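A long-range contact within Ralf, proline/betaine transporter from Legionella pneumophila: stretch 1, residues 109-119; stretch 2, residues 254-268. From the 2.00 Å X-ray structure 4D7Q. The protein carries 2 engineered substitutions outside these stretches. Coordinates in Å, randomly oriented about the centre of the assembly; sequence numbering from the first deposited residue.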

# COMPACT_ATOMS: atom_id res chain seq x y z
N GLU A 109 3.25 -0.12 1.30
CA GLU A 109 2.60 0.40 2.52
C GLU A 109 1.39 -0.45 2.82
O GLU A 109 0.63 -0.78 1.89
N ALA A 110 1.24 -0.90 4.08
CA ALA A 110 0.17 -1.81 4.48
C ALA A 110 -1.24 -1.29 4.16
O ALA A 110 -2.05 -2.04 3.63
N GLN A 111 -1.53 -0.04 4.53
CA GLN A 111 -2.88 0.53 4.31
C GLN A 111 -3.25 0.62 2.85
O GLN A 111 -4.42 0.44 2.50
N LYS A 112 -2.23 0.85 1.99
CA LYS A 112 -2.36 0.90 0.54
C LYS A 112 -2.64 -0.50 -0.03
O LYS A 112 -3.60 -0.66 -0.79
N ILE A 113 -1.86 -1.52 0.37
CA ILE A 113 -2.13 -2.90 -0.13
C ILE A 113 -3.52 -3.39 0.35
O ILE A 113 -4.22 -4.11 -0.37
N ASP A 114 -3.92 -2.97 1.57
CA ASP A 114 -5.20 -3.27 2.19
C ASP A 114 -6.34 -2.70 1.33
O ASP A 114 -7.30 -3.41 1.03
N ARG A 115 -6.22 -1.44 0.89
CA ARG A 115 -7.26 -0.85 0.03
C ARG A 115 -7.44 -1.63 -1.29
O ARG A 115 -8.57 -1.81 -1.75
N LEU A 116 -6.35 -2.12 -1.87
CA LEU A 116 -6.40 -2.91 -3.11
C LEU A 116 -7.08 -4.26 -2.92
O LEU A 116 -7.91 -4.64 -3.72
N VAL A 117 -6.74 -4.97 -1.86
CA VAL A 117 -7.33 -6.27 -1.54
C VAL A 117 -8.84 -6.08 -1.21
O VAL A 117 -9.66 -6.83 -1.71
N GLN A 118 -9.19 -5.01 -0.48
CA GLN A 118 -10.59 -4.70 -0.17
C GLN A 118 -11.40 -4.43 -1.45
O GLN A 118 -12.52 -4.90 -1.60
N SER A 119 -10.79 -3.69 -2.40
CA SER A 119 -11.40 -3.38 -3.68
C SER A 119 -11.68 -4.65 -4.48
O SER A 119 -12.81 -4.84 -4.95
N PRO A 254 -2.90 -0.30 14.04
CA PRO A 254 -3.53 -0.89 12.85
C PRO A 254 -4.55 -1.95 13.28
O PRO A 254 -4.54 -2.38 14.43
N LYS A 255 -5.34 -2.45 12.33
CA LYS A 255 -6.22 -3.59 12.60
C LYS A 255 -5.26 -4.77 12.77
O LYS A 255 -4.26 -4.84 12.06
N THR A 256 -5.52 -5.63 13.74
CA THR A 256 -4.65 -6.78 14.06
C THR A 256 -4.42 -7.72 12.91
O THR A 256 -3.30 -8.19 12.72
N PHE A 257 -5.48 -7.97 12.11
CA PHE A 257 -5.40 -8.84 10.94
C PHE A 257 -4.33 -8.27 9.97
O PHE A 257 -3.37 -8.96 9.65
N LEU A 258 -4.47 -7.00 9.56
CA LEU A 258 -3.52 -6.33 8.66
C LEU A 258 -2.07 -6.36 9.18
O LEU A 258 -1.17 -6.65 8.42
N SER A 259 -1.86 -6.05 10.48
CA SER A 259 -0.58 -6.08 11.16
C SER A 259 0.12 -7.45 10.99
O SER A 259 1.33 -7.50 10.73
N LYS A 260 -0.64 -8.55 11.15
CA LYS A 260 -0.11 -9.91 11.02
C LYS A 260 0.33 -10.21 9.60
O LYS A 260 1.39 -10.80 9.41
N PHE A 261 -0.44 -9.76 8.61
CA PHE A 261 -0.13 -10.04 7.20
C PHE A 261 0.88 -9.11 6.56
O PHE A 261 1.38 -9.41 5.48
N THR A 262 1.20 -7.98 7.20
CA THR A 262 2.13 -7.03 6.57
C THR A 262 3.25 -6.57 7.49
O THR A 262 4.22 -5.95 7.03
N GLY A 263 3.08 -6.82 8.79
CA GLY A 263 4.06 -6.40 9.78
C GLY A 263 3.93 -4.95 10.19
O GLY A 263 4.77 -4.43 10.93
N TYR A 264 2.86 -4.28 9.71
CA TYR A 264 2.59 -2.88 10.03
C TYR A 264 2.17 -2.79 11.47
O TYR A 264 1.13 -3.34 11.82
N LYS A 265 3.02 -2.17 12.31
CA LYS A 265 2.77 -2.04 13.74
C LYS A 265 1.92 -0.80 14.04
O LYS A 265 1.34 -0.70 15.12
N GLY A 266 1.86 0.12 13.09
CA GLY A 266 1.09 1.34 13.25
C GLY A 266 1.86 2.57 12.86
O GLY A 266 3.04 2.49 12.47
N SER A 267 1.18 3.72 12.95
CA SER A 267 1.76 5.01 12.56
C SER A 267 1.90 5.99 13.71
O SER A 267 0.95 6.22 14.47
N VAL A 268 3.10 6.57 13.83
CA VAL A 268 3.47 7.62 14.75
C VAL A 268 3.11 8.92 14.02
O VAL A 268 3.68 9.19 12.96

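This is a small, mixed contact in which one helix, 110-119, packs its first turns against a helix-turn-strand unit, with an apolar centre around Ala110 and polar links at Asp114 and Gln111. The two stretches together bury 344 Å². The helix axes run at 108° to each other and approach to 10.6 Å.

Ala110 points toward the second stretch and lies where the backbones come close, its CA 6.0 Å from the CA of Thr262. Ala110 CB is 3.4 Å from both Tyr264 CB and Thr262 OG1. Leu258 (chi1 t, chi2 p) also points in; its CD2 is 4.2 Å from Ala110 CB. The small alanine side chain thus fits among three larger ones.

The hydroxyl of Thr262 (chi1 p) touches Ala110 but makes its hydrogen bonds within its own stretch. Thr262 OG1 donates to Leu258 O at 2.7 Å and accepts from Tyr264 N at 3.3 Å. Thr262 CG2 lies 4.0 Å from Ile113 CG2. Ile113 (chi1 t, chi2 p) starts toward the contact, but its end leads away.

Asp114 (chi1 t) points in and forms the salt bridge of the contact: Lys255 NZ to Asp114 OD2, 2.6 Å. The lysine is bent, with chi1 m, chi2 t and chi3 m. Asp114 OD2 is also 3.6 Å from Leu258 CD2, so the charged pair borders the apolar patch.

Gln111 (chi1 m, chi2 t) leaves its helix sideways, but its end comes nearer. Gln111 NE2 donates a weak hydrogen bond to Tyr264 OH at 3.2 Å, with an angle of 134°. Tyr264 (chi1 t) points toward the first helix, and its OH donates to Ser267 OG at 2.6 Å. The tyrosine hydroxyl thus accepts a weak bond from the glutamine and donates one to the serine.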

# COMPACT_ATOMS: atom_id res chain seq x y z
CB GLU A 109 2.22 1.87 2.35
CG GLU A 109 3.43 2.77 2.29
CD GLU A 109 3.09 4.15 1.79
OE1 GLU A 109 2.34 4.88 2.48
OE2 GLU A 109 3.48 4.46 0.64
CB ALA A 110 0.28 -2.14 5.95
CB GLN A 111 -3.01 1.92 4.94
CG GLN A 111 -2.90 1.95 6.46
CD GLN A 111 -3.20 3.37 6.89
OE1 GLN A 111 -4.25 3.93 6.57
NE2 GLN A 111 -2.23 4.03 7.47
CB LYS A 112 -1.12 1.55 -0.09
CG LYS A 112 -1.04 3.04 0.21
CD LYS A 112 0.07 3.74 -0.51
CE LYS A 112 -0.02 5.22 -0.24
NZ LYS A 112 1.27 5.87 -0.56
CB ILE A 113 -0.96 -3.92 0.16
CG1 ILE A 113 -1.04 -5.18 -0.77
CG2 ILE A 113 -0.92 -4.37 1.63
CD1 ILE A 113 -0.47 -4.99 -2.14
CB ASP A 114 -5.25 -2.67 3.59
CG ASP A 114 -6.36 -3.21 4.45
OD1 ASP A 114 -6.77 -4.35 4.23
OD2 ASP A 114 -6.79 -2.51 5.36
CB ARG A 115 -7.02 0.63 -0.20
CG ARG A 115 -7.38 1.43 1.03
CD ARG A 115 -7.16 2.91 0.83
NE ARG A 115 -6.98 3.51 2.14
CZ ARG A 115 -5.81 3.85 2.64
NH1 ARG A 115 -4.71 3.79 1.90
NH2 ARG A 115 -5.73 4.33 3.88
CB LEU A 116 -4.98 -3.08 -3.69
CG LEU A 116 -4.27 -1.80 -4.17
CD1 LEU A 116 -2.97 -2.15 -4.83
CD2 LEU A 116 -5.16 -0.92 -5.09
CB VAL A 117 -6.52 -7.02 -0.44
CG1 VAL A 117 -7.14 -8.38 -0.12
CG2 VAL A 117 -5.05 -7.18 -0.85
CB GLN A 118 -10.68 -3.50 0.79
CG GLN A 118 -10.21 -3.84 2.21
CD GLN A 118 -10.40 -2.72 3.21
OE1 GLN A 118 -9.57 -2.52 4.09
NE2 GLN A 118 -11.53 -2.05 3.17
CB SER A 119 -10.49 -2.44 -4.46
OG SER A 119 -11.17 -1.95 -5.60
CB PRO A 254 -2.34 -1.53 12.13
CG PRO A 254 -1.41 -1.93 13.24
CD PRO A 254 -1.66 -1.02 14.42
CB LYS A 255 -7.16 -3.84 11.43
CG LYS A 255 -8.17 -2.70 11.25
CD LYS A 255 -8.76 -2.66 9.85
CE LYS A 255 -7.75 -2.29 8.80
NZ LYS A 255 -7.92 -3.15 7.62
CB THR A 256 -5.18 -7.51 15.30
OG1 THR A 256 -6.58 -7.64 15.14
CG2 THR A 256 -4.88 -6.76 16.58
CB PHE A 257 -6.80 -8.98 10.27
CG PHE A 257 -6.80 -9.85 9.02
CD1 PHE A 257 -6.34 -9.36 7.80
CD2 PHE A 257 -7.20 -11.18 9.09
CE1 PHE A 257 -6.27 -10.19 6.66
CE2 PHE A 257 -7.14 -12.00 7.94
CZ PHE A 257 -6.73 -11.48 6.73
CB LEU A 258 -3.98 -4.89 8.37
CG LEU A 258 -3.18 -4.12 7.28
CD1 LEU A 258 -3.25 -4.82 5.93
CD2 LEU A 258 -3.69 -2.71 7.14
CB SER A 259 -0.79 -5.80 12.65
OG SER A 259 0.44 -5.44 13.24
CB LYS A 260 -1.14 -10.94 11.48
CG LYS A 260 -1.30 -10.97 13.00
CD LYS A 260 -2.38 -11.98 13.37
CE LYS A 260 -2.52 -12.15 14.87
NZ LYS A 260 -3.57 -13.16 15.14
CB PHE A 261 -1.44 -10.18 6.37
CG PHE A 261 -2.08 -11.56 6.47
CD1 PHE A 261 -1.66 -12.59 5.65
CD2 PHE A 261 -3.10 -11.82 7.39
CE1 PHE A 261 -2.24 -13.87 5.74
CE2 PHE A 261 -3.68 -13.09 7.47
CZ PHE A 261 -3.25 -14.11 6.65
CB THR A 262 1.38 -5.75 6.14
OG1 THR A 262 0.81 -5.17 7.28
CG2 THR A 262 0.31 -6.01 5.10
CB TYR A 264 1.48 -2.36 9.10
CG TYR A 264 1.02 -0.94 9.35
CD1 TYR A 264 1.92 0.12 9.39
CD2 TYR A 264 -0.34 -0.64 9.37
CE1 TYR A 264 1.49 1.44 9.56
CE2 TYR A 264 -0.79 0.67 9.55
CZ TYR A 264 0.13 1.70 9.65
OH TYR A 264 -0.34 2.98 9.78
CB LYS A 265 4.07 -2.02 14.56
CG LYS A 265 4.95 -3.26 14.43
CD LYS A 265 4.28 -4.52 15.02
CE LYS A 265 4.92 -5.78 14.52
NZ LYS A 265 4.35 -6.99 15.19
CB SER A 267 0.95 5.66 11.44
OG SER A 267 1.18 5.07 10.17
CB VAL A 268 4.98 7.61 15.08
CG1 VAL A 268 5.31 8.64 16.16
CG2 VAL A 268 5.47 6.21 15.48